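Local coordinates for branched-chain phosphotransacylase (Enterococcus faecalis, PDB 1YCO), which probably transfers acyl groups between coenzyme A and phosphate, as phosphate acetyl- and butyryltransferases do, at residues Q30-E38 against W46-V57; N96-A104 against T129-E139. One frame throughout, in Å; residues are numbered along the deposited sequence.

Interaction 1: Q30-E38 against W46-V57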
loop_
_atom_site.group_PDB
_atom_site.type_symbol
_atom_site.label_atom_id
_atom_site.label_comp_id
_atom_site.label_asym_id
_atom_site.label_seq_id
_atom_site.Cartn_x
_atom_site.Cartn_y
_atom_site.Cartn_z
ATOM N N GLN A 30 2.880 8.199 34.735
ATOM C CA GLN A 30 1.670 8.094 35.539
ATOM C C GLN A 30 0.445 7.907 34.642
ATOM O O GLN A 30 0.362 8.492 33.561
ATOM C CB GLN A 30 1.502 9.356 36.386
ATOM C CG GLN A 30 0.167 9.457 37.093
ATOM C CD GLN A 30 0.109 10.632 38.051
ATOM O OE1 GLN A 30 0.187 11.801 37.643
ATOM N NE2 GLN A 30 -0.023 10.328 39.336
ATOM N N PHE A 31 -0.507 7.101 35.101
ATOM C CA PHE A 31 -1.717 6.846 34.336
ATOM C C PHE A 31 -2.991 7.194 35.098
ATOM O O PHE A 31 -3.140 6.874 36.278
ATOM C CB PHE A 31 -1.779 5.379 33.896
ATOM C CG PHE A 31 -0.693 4.987 32.927
ATOM C CD1 PHE A 31 0.499 4.422 33.379
ATOM C CD2 PHE A 31 -0.857 5.196 31.559
ATOM C CE1 PHE A 31 1.509 4.069 32.482
ATOM C CE2 PHE A 31 0.149 4.847 30.658
ATOM C CZ PHE A 31 1.336 4.280 31.120
ATOM N N ILE A 32 -3.904 7.860 34.404
ATOM C CA ILE A 32 -5.179 8.259 34.966
ATOM C C ILE A 32 -6.230 7.744 33.993
ATOM O O ILE A 32 -6.373 8.256 32.884
ATOM C CB ILE A 32 -5.257 9.790 35.094
ATOM C CG1 ILE A 32 -4.122 10.270 35.990
ATOM C CG2 ILE A 32 -6.605 10.208 35.672
ATOM C CD1 ILE A 32 -4.041 11.768 36.130
ATOM N N VAL A 33 -6.960 6.721 34.417
ATOM C CA VAL A 33 -7.968 6.097 33.580
ATOM C C VAL A 33 -9.402 6.465 33.924
ATOM O O VAL A 33 -9.779 6.487 35.095
ATOM C CB VAL A 33 -7.860 4.563 33.672
ATOM C CG1 VAL A 33 -8.914 3.908 32.784
ATOM C CG2 VAL A 33 -6.459 4.119 33.280
ATOM N N PHE A 34 -10.200 6.728 32.893
ATOM C CA PHE A 34 -11.610 7.066 33.064
ATOM C C PHE A 34 -12.421 5.998 32.345
ATOM O O PHE A 34 -12.100 5.631 31.219
ATOM C CB PHE A 34 -11.939 8.424 32.432
ATOM C CG PHE A 34 -11.005 9.528 32.824
ATOM C CD1 PHE A 34 -9.723 9.591 32.291
ATOM C CD2 PHE A 34 -11.422 10.528 33.696
ATOM C CE1 PHE A 34 -8.867 10.637 32.616
ATOM C CE2 PHE A 34 -10.574 11.580 34.030
ATOM C CZ PHE A 34 -9.292 11.635 33.486
ATOM N N ASP A 35 -13.474 5.496 32.976
ATOM C CA ASP A 35 -14.279 4.471 32.324
ATOM C C ASP A 35 -15.625 4.279 33.023
ATOM O O ASP A 35 -15.769 4.548 34.217
ATOM C CB ASP A 35 -13.510 3.136 32.315
ATOM C CG ASP A 35 -13.899 2.225 31.148
ATOM O OD1 ASP A 35 -15.091 2.215 30.761
ATOM O OD2 ASP A 35 -13.009 1.502 30.635
ATOM N N THR A 36 -16.608 3.814 32.266
ATOM C CA THR A 36 -17.922 3.552 32.819
ATOM C C THR A 36 -17.902 2.150 33.414
ATOM O O THR A 36 -18.774 1.792 34.201
ATOM C CB THR A 36 -19.015 3.631 31.737
ATOM O OG1 THR A 36 -18.598 2.890 30.581
ATOM C CG2 THR A 36 -19.271 5.078 31.348
ATOM N N ASN A 37 -16.899 1.363 33.031
ATOM C CA ASN A 37 -16.740 -0.011 33.522
ATOM C C ASN A 37 -16.058 0.018 34.887
ATOM O O ASN A 37 -15.286 0.930 35.175
ATOM C CB ASN A 37 -15.888 -0.823 32.540
ATOM C CG ASN A 37 -15.922 -2.319 32.826
ATOM O OD1 ASN A 37 -16.988 -2.942 32.808
ATOM N ND2 ASN A 37 -14.755 -2.903 33.086
ATOM N N GLU A 38 -16.333 -0.974 35.728
ATOM C CA GLU A 38 -15.727 -1.003 37.059
ATOM C C GLU A 38 -14.203 -1.063 36.967
ATOM O O GLU A 38 -13.647 -1.364 35.916
ATOM C CB GLU A 38 -16.249 -2.196 37.874
ATOM C CG GLU A 38 -15.696 -2.258 39.310
ATOM C CD GLU A 38 -16.082 -1.037 40.155
ATOM O OE1 GLU A 38 -17.015 -1.155 40.985
ATOM O OE2 GLU A 38 -15.459 0.037 39.981
ATOM N N TRP A 46 -2.633 2.484 38.022
ATOM C CA TRP A 46 -3.184 3.777 37.616
ATOM C C TRP A 46 -4.096 4.384 38.680
ATOM O O TRP A 46 -4.261 3.828 39.761
ATOM C CB TRP A 46 -3.993 3.638 36.316
ATOM C CG TRP A 46 -5.162 2.677 36.381
ATOM C CD1 TRP A 46 -6.105 2.587 37.366
ATOM C CD2 TRP A 46 -5.520 1.695 35.397
ATOM N NE1 TRP A 46 -7.025 1.611 37.060
ATOM C CE2 TRP A 46 -6.692 1.049 35.859
ATOM C CE3 TRP A 46 -4.965 1.301 34.172
ATOM C CZ2 TRP A 46 -7.317 0.027 35.137
ATOM C CZ3 TRP A 46 -5.588 0.283 33.451
ATOM C CH2 TRP A 46 -6.754 -0.342 33.939
ATOM N N LYS A 47 -4.681 5.532 38.341
ATOM C CA LYS A 47 -5.623 6.251 39.191
ATOM C C LYS A 47 -7.008 6.140 38.543
ATOM O O LYS A 47 -7.362 6.949 37.679
ATOM C CB LYS A 47 -5.233 7.728 39.289
ATOM C CG LYS A 47 -4.037 8.026 40.203
ATOM C CD LYS A 47 -4.432 8.220 41.684
ATOM C CE LYS A 47 -5.048 6.959 42.310
ATOM N NZ LYS A 47 -4.091 5.807 42.437
ATOM N N TYR A 48 -7.782 5.136 38.953
ATOM C CA TYR A 48 -9.126 4.899 38.417
ATOM C C TYR A 48 -10.110 6.034 38.717
ATOM O O TYR A 48 -10.069 6.633 39.787
ATOM C CB TYR A 48 -9.692 3.592 38.988
ATOM C CG TYR A 48 -11.110 3.283 38.548
ATOM C CD1 TYR A 48 -11.381 2.832 37.253
ATOM C CD2 TYR A 48 -12.185 3.462 39.419
ATOM C CE1 TYR A 48 -12.690 2.565 36.838
ATOM C CE2 TYR A 48 -13.493 3.201 39.014
ATOM C CZ TYR A 48 -13.741 2.754 37.728
ATOM O OH TYR A 48 -15.034 2.510 37.334
ATOM N N VAL A 49 -10.986 6.331 37.762
ATOM C CA VAL A 49 -12.005 7.365 37.940
ATOM C C VAL A 49 -13.285 6.965 37.186
ATOM O O VAL A 49 -13.316 6.973 35.953
ATOM C CB VAL A 49 -11.547 8.749 37.412
ATOM C CG1 VAL A 49 -12.638 9.779 37.661
ATOM C CG2 VAL A 49 -10.257 9.183 38.090
ATOM N N HIS A 50 -14.336 6.616 37.926
ATOM C CA HIS A 50 -15.602 6.215 37.314
ATOM C C HIS A 50 -16.336 7.394 36.683
ATOM O O HIS A 50 -16.162 8.544 37.100
ATOM C CB HIS A 50 -16.517 5.566 38.352
ATOM C CG HIS A 50 -17.743 4.938 37.766
ATOM N ND1 HIS A 50 -19.001 5.126 38.295
ATOM C CD2 HIS A 50 -17.898 4.101 36.712
ATOM C CE1 HIS A 50 -19.878 4.431 37.594
ATOM N NE2 HIS A 50 -19.235 3.800 36.627
ATOM N N CYS A 51 -17.163 7.096 35.681
ATOM C CA CYS A 51 -17.941 8.114 34.967
ATOM C C CYS A 51 -19.346 7.598 34.626
ATOM O O CYS A 51 -19.546 6.394 34.477
ATOM C CB CYS A 51 -17.212 8.516 33.676
ATOM S SG CYS A 51 -15.489 9.062 33.912
ATOM N N SER A 52 -20.307 8.511 34.495
ATOM C CA SER A 52 -21.703 8.165 34.184
ATOM C C SER A 52 -21.917 7.437 32.860
ATOM O O SER A 52 -22.599 6.408 32.802
ATOM C CB SER A 52 -22.575 9.425 34.165
ATOM O OG SER A 52 -22.530 10.101 35.402
ATOM N N ASP A 53 -21.351 8.006 31.798
ATOM C CA ASP A 53 -21.462 7.456 30.449
ATOM C C ASP A 53 -20.210 7.762 29.623
ATOM O O ASP A 53 -19.288 8.422 30.096
ATOM C CB ASP A 53 -22.699 8.024 29.735
ATOM C CG ASP A 53 -22.824 7.528 28.298
ATOM O OD1 ASP A 53 -22.963 6.297 28.094
ATOM O OD2 ASP A 53 -22.779 8.369 27.367
ATOM N N GLU A 54 -20.197 7.275 28.388
ATOM C CA GLU A 54 -19.079 7.473 27.479
ATOM C C GLU A 54 -18.811 8.953 27.221
ATOM O O GLU A 54 -17.662 9.395 27.253
ATOM C CB GLU A 54 -19.352 6.745 26.158
ATOM C CG GLU A 54 -19.503 5.229 26.316
ATOM C CD GLU A 54 -18.262 4.577 26.911
ATOM O OE1 GLU A 54 -18.326 3.383 27.287
ATOM O OE2 GLU A 54 -17.218 5.259 27.003
ATOM N N ALA A 55 -19.872 9.716 26.970
ATOM C CA ALA A 55 -19.736 11.147 26.720
ATOM C C ALA A 55 -19.012 11.787 27.895
ATOM O O ALA A 55 -18.213 12.712 27.725
ATOM C CB ALA A 55 -21.102 11.783 26.535
ATOM N N ALA A 56 -19.294 11.280 29.091
ATOM C CA ALA A 56 -18.661 11.789 30.299
ATOM C C ALA A 56 -17.184 11.373 30.335
ATOM O O ALA A 56 -16.304 12.205 30.584
ATOM C CB ALA A 56 -19.396 11.267 31.532
ATOM N N VAL A 57 -16.932 10.088 30.069
ATOM C CA VAL A 57 -15.585 9.511 30.050
ATOM C C VAL A 57 -14.670 10.327 29.145
ATOM O O VAL A 57 -13.572 10.736 29.539
ATOM C CB VAL A 57 -15.588 8.042 29.503
ATOM C CG1 VAL A 57 -14.175 7.472 29.515
ATOM C CG2 VAL A 57 -16.516 7.170 30.327
#
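V33 lies over one face of the W46 indole. Its CG2 methyl does the touching, 3.3 Å from W46 CE3 and offset toward the rim of the ring, and CB makes a CH-pi contact with the five-membered ring. W46 CG stands between the backbone N and the carbonyl carbon (chi1 59°), and with this torsion the indole face lies against V33. W46 NE1 is hydrogen-bonded to N39 OD1, which helps fix the turn of the ring. L15 and V18 of helix 12-24 also pack on it.

Y48 reaches along the same side of the sheet. Its CG is anti to the backbone N (chi1 177°), and its hydroxyl OH gives a hydrogen bond to N37 O at 2.7 Å. H50 NE2 gives a weak bond to T36 O. D35 OD1 accepts from N37 N at 3.0 Å, met from above the carboxylate plane, and this Asx turn shapes the loop that Y48 grips.

F34 points to the other face. V57 CG1 meets F34 CB at 3.8 Å, and C51 SG lies at the edge of the F34 ring. T36 CG2 packs on V57 CG2 at 3.6 Å. D53 caps helix 54-66: its OD2 accepts from A55 N at 3.2 Å.

Backbone bonds join the strands, among them K47 N to F31 O at 2.9 Å; several others are weak. Strand 47-50 is one edge of the five-stranded parallel sheet within the chain. The chain then passes into helix 54-66, whose L64 packs on F34, as in an open alpha/beta sheet with helices on both faces.

Interaction 2: N96-A104 against T129-E139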
loop_
_atom_site.group_PDB
_atom_site.type_symbol
_atom_site.label_atom_id
_atom_site.label_comp_id
_atom_site.label_asym_id
_atom_site.label_seq_id
_atom_site.Cartn_x
_atom_site.Cartn_y
_atom_site.Cartn_z
ATOM N N ASN A 96 -4.040 23.143 17.796
ATOM C CA ASN A 96 -3.160 24.304 17.726
ATOM C C ASN A 96 -2.342 24.321 16.440
ATOM O O ASN A 96 -1.264 24.910 16.391
ATOM C CB ASN A 96 -2.201 24.324 18.920
ATOM C CG ASN A 96 -1.013 23.413 18.723
ATOM O OD1 ASN A 96 -1.156 22.197 18.634
ATOM N ND2 ASN A 96 0.174 24.005 18.630
ATOM N N LYS A 97 -2.852 23.658 15.409
ATOM C CA LYS A 97 -2.204 23.612 14.099
ATOM C C LYS A 97 -3.317 23.735 13.077
ATOM O O LYS A 97 -4.429 23.261 13.314
ATOM C CB LYS A 97 -1.465 22.286 13.896
ATOM C CG LYS A 97 -0.237 22.127 14.757
ATOM C CD LYS A 97 0.749 23.214 14.444
ATOM C CE LYS A 97 2.001 23.079 15.261
ATOM N NZ LYS A 97 2.954 24.173 14.873
ATOM N N PRO A 98 -3.035 24.371 11.930
ATOM C CA PRO A 98 -4.024 24.558 10.860
ATOM C C PRO A 98 -4.957 23.356 10.691
ATOM O O PRO A 98 -6.174 23.513 10.554
ATOM C CB PRO A 98 -3.153 24.804 9.632
ATOM C CG PRO A 98 -2.011 25.569 10.205
ATOM C CD PRO A 98 -1.706 24.851 11.506
ATOM N N ILE A 99 -4.385 22.155 10.707
ATOM C CA ILE A 99 -5.180 20.938 10.560
ATOM C C ILE A 99 -4.601 19.776 11.368
ATOM O O ILE A 99 -3.442 19.806 11.772
ATOM C CB ILE A 99 -5.246 20.464 9.094
ATOM C CG1 ILE A 99 -3.944 19.767 8.725
ATOM C CG2 ILE A 99 -5.486 21.641 8.152
ATOM C CD1 ILE A 99 -4.145 18.376 8.165
ATOM N N LEU A 100 -5.420 18.755 11.598
ATOM C CA LEU A 100 -4.977 17.569 12.312
ATOM C C LEU A 100 -4.575 16.529 11.264
ATOM O O LEU A 100 -5.149 16.472 10.178
ATOM C CB LEU A 100 -6.106 16.995 13.179
ATOM C CG LEU A 100 -6.638 17.824 14.365
ATOM C CD1 LEU A 100 -7.805 17.092 15.023
ATOM C CD2 LEU A 100 -5.524 18.064 15.375
ATOM N N SER A 101 -3.588 15.713 11.596
ATOM C CA SER A 101 -3.139 14.680 10.694
ATOM C C SER A 101 -2.693 13.487 11.528
ATOM O O SER A 101 -2.627 13.565 12.752
ATOM C CB SER A 101 -1.962 15.180 9.830
ATOM O OG SER A 101 -0.800 15.470 10.604
ATOM N N HIS A 102 -2.401 12.377 10.869
ATOM C CA HIS A 102 -1.922 11.230 11.596
ATOM C C HIS A 102 -0.535 10.970 11.062
ATOM O O HIS A 102 -0.276 11.075 9.857
ATOM C CB HIS A 102 -2.823 10.019 11.386
ATOM C CG HIS A 102 -2.383 8.802 12.141
ATOM N ND1 HIS A 102 -1.287 8.053 11.768
ATOM C CD2 HIS A 102 -2.878 8.216 13.257
ATOM C CE1 HIS A 102 -1.125 7.057 12.622
ATOM N NE2 HIS A 102 -2.076 7.134 13.536
ATOM N N VAL A 103 0.361 10.663 11.983
ATOM C CA VAL A 103 1.743 10.384 11.650
ATOM C C VAL A 103 2.166 9.106 12.361
ATOM O O VAL A 103 1.900 8.922 13.545
ATOM C CB VAL A 103 2.677 11.530 12.109
ATOM C CG1 VAL A 103 4.144 11.113 11.969
ATOM C CG2 VAL A 103 2.406 12.784 11.288
ATOM N N ALA A 104 2.848 8.238 11.625
ATOM C CA ALA A 104 3.317 6.979 12.163
ATOM C C ALA A 104 4.829 6.883 12.050
ATOM O O ALA A 104 5.441 7.439 11.128
ATOM C CB ALA A 104 2.674 5.807 11.411
ATOM N N THR A 129 -4.118 20.936 1.927
ATOM C CA THR A 129 -4.095 19.946 2.983
ATOM C C THR A 129 -2.781 19.164 3.034
ATOM O O THR A 129 -2.202 18.941 4.111
ATOM C CB THR A 129 -5.240 18.964 2.810
ATOM O OG1 THR A 129 -6.470 19.689 2.760
ATOM C CG2 THR A 129 -5.270 17.967 3.966
ATOM N N LEU A 130 -2.310 18.755 1.864
ATOM C CA LEU A 130 -1.076 17.992 1.778
ATOM C C LEU A 130 0.043 18.875 2.312
ATOM O O LEU A 130 0.903 18.406 3.051
ATOM C CB LEU A 130 -0.811 17.573 0.322
ATOM C CG LEU A 130 -0.072 16.260 0.010
ATOM C CD1 LEU A 130 1.365 16.372 0.420
ATOM C CD2 LEU A 130 -0.750 15.081 0.701
ATOM N N ILE A 131 0.009 20.160 1.957
ATOM C CA ILE A 131 1.014 21.111 2.428
ATOM C C ILE A 131 1.063 21.121 3.963
ATOM O O ILE A 131 2.144 21.093 4.549
ATOM C CB ILE A 131 0.727 22.540 1.891
ATOM C CG1 ILE A 131 1.108 22.607 0.407
ATOM C CG2 ILE A 131 1.497 23.582 2.694
ATOM C CD1 ILE A 131 0.805 23.935 -0.261
ATOM N N GLU A 132 -0.105 21.138 4.602
ATOM C CA GLU A 132 -0.171 21.128 6.056
ATOM C C GLU A 132 0.253 19.770 6.628
ATOM O O GLU A 132 0.813 19.714 7.720
ATOM C CB GLU A 132 -1.591 21.463 6.542
ATOM C CG GLU A 132 -1.987 22.949 6.451
ATOM C CD GLU A 132 -0.933 23.879 7.042
ATOM O OE1 GLU A 132 -0.444 23.605 8.159
ATOM O OE2 GLU A 132 -0.599 24.888 6.385
ATOM N N ILE A 133 -0.034 18.684 5.903
ATOM C CA ILE A 133 0.351 17.335 6.341
ATOM C C ILE A 133 1.875 17.236 6.411
ATOM O O ILE A 133 2.423 16.632 7.331
ATOM C CB ILE A 133 -0.176 16.245 5.378
ATOM C CG1 ILE A 133 -1.693 16.148 5.495
ATOM C CG2 ILE A 133 0.445 14.893 5.697
ATOM C CD1 ILE A 133 -2.325 15.303 4.405
ATOM N N VAL A 134 2.538 17.843 5.435
ATOM C CA VAL A 134 3.988 17.853 5.377
ATOM C C VAL A 134 4.503 18.650 6.581
ATOM O O VAL A 134 5.330 18.163 7.347
ATOM C CB VAL A 134 4.482 18.484 4.049
ATOM C CG1 VAL A 134 5.990 18.637 4.058
ATOM C CG2 VAL A 134 4.057 17.606 2.876
ATOM N N GLU A 135 3.983 19.857 6.767
ATOM C CA GLU A 135 4.386 20.689 7.888
ATOM C C GLU A 135 4.279 19.938 9.221
ATOM O O GLU A 135 5.231 19.920 10.000
ATOM C CB GLU A 135 3.528 21.951 7.921
ATOM C CG GLU A 135 3.638 22.773 6.657
ATOM C CD GLU A 135 5.007 23.398 6.484
ATOM O OE1 GLU A 135 6.021 22.678 6.621
ATOM O OE2 GLU A 135 5.069 24.616 6.202
ATOM N N ASN A 136 3.127 19.319 9.480
ATOM C CA ASN A 136 2.916 18.551 10.712
ATOM C C ASN A 136 4.001 17.460 10.897
ATOM O O ASN A 136 4.610 17.362 11.979
ATOM C CB ASN A 136 1.511 17.905 10.715
ATOM C CG ASN A 136 0.392 18.875 11.161
ATOM O OD1 ASN A 136 0.563 20.101 11.167
ATOM N ND2 ASN A 136 -0.765 18.315 11.517
ATOM N N ALA A 137 4.241 16.657 9.852
ATOM C CA ALA A 137 5.251 15.594 9.900
ATOM C C ALA A 137 6.662 16.172 9.984
ATOM O O ALA A 137 7.536 15.598 10.640
ATOM C CB ALA A 137 5.127 14.671 8.688
ATOM N N LYS A 138 6.881 17.312 9.335
ATOM C CA LYS A 138 8.189 17.956 9.387
ATOM C C LYS A 138 8.475 18.397 10.814
ATOM O O LYS A 138 9.609 18.308 11.278
ATOM C CB LYS A 138 8.251 19.192 8.487
ATOM C CG LYS A 138 9.591 19.928 8.590
ATOM C CD LYS A 138 9.536 21.385 8.105
ATOM C CE LYS A 138 8.734 22.261 9.061
ATOM N NZ LYS A 138 8.567 23.673 8.605
ATOM N N GLU A 139 7.448 18.878 11.506
ATOM C CA GLU A 139 7.624 19.339 12.878
ATOM C C GLU A 139 7.890 18.181 13.831
ATOM O O GLU A 139 8.723 18.292 14.733
ATOM C CB GLU A 139 6.397 20.132 13.328
ATOM C CG GLU A 139 6.120 21.331 12.431
ATOM C CD GLU A 139 4.925 22.152 12.879
ATOM O OE1 GLU A 139 3.909 21.557 13.312
ATOM O OE2 GLU A 139 4.995 23.398 12.777
HETATM O O HOH W 1 -1.469 21.776 9.956
HETATM O O HOH W 2 1.556 14.903 8.927
#
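K97 and E139 form a salt bridge, with K97 NZ 3.0 Å from E139 OE2. The ammonium meets OE2 on its syn side, a little out of the carboxylate plane. The two side chains come from opposite directions, and E139 is extended beyond CG.

N136 makes the other direct polar link. Its single ND2 gives two hydrogen bonds, to I99 O at 3.1 Å and to S101 OG at 3.0 Å. Both acceptors lie near the amide plane, so the pair fixes the rotation of the amide. On S101, whose CB already faces the helix, chi1 of 65° sets the hydroxyl within range of N136 ND2.

Two waters extend the network. One accepts from I99 N and lies 2.8 Å from E132 OE1 and 2.9 Å from N136 OD1. The other lies 2.9 Å from S101 OG.

Around this polar patch lie aliphatic contacts. I99 CG1 rests on E132 CB at 3.6 Å, and I99 CD1 approaches I133 CG1. Further along the strand, V103 CG2 meets A137 CB at 4.2 Å. P98 crosses the E132 side chain at about a right angle, its CG nearest to the carboxylate OE1. V244 of strand 238-244 and T117 of strand 113-117 continue the surface under the helix. Helix 127-143, its segment 44° from strand 101-104, joins parallel strands 113-117 and 150-154, with 215-217 between them: a beta-alpha-beta crossover.

Interaction 1 comes first along the chain and closes before interaction 2 opens. Their centres are about 30 Å apart, and their nearest atoms about 17 Å, so they do not touch. They belong to different sheets. Residues 30-38 and 46-57 lie at the outer edge of the five-stranded parallel sheet, about 24 Å from the centre of the chain. Residues 96-104 and 129-139 lie about 10 Å from that centre, on the six-stranded mixed sheet. Strand 250-252, late in the chain, returns to the parallel sheet. The fold therefore has two alpha/beta parts, with interaction 1 at the periphery of one and interaction 2 within the other.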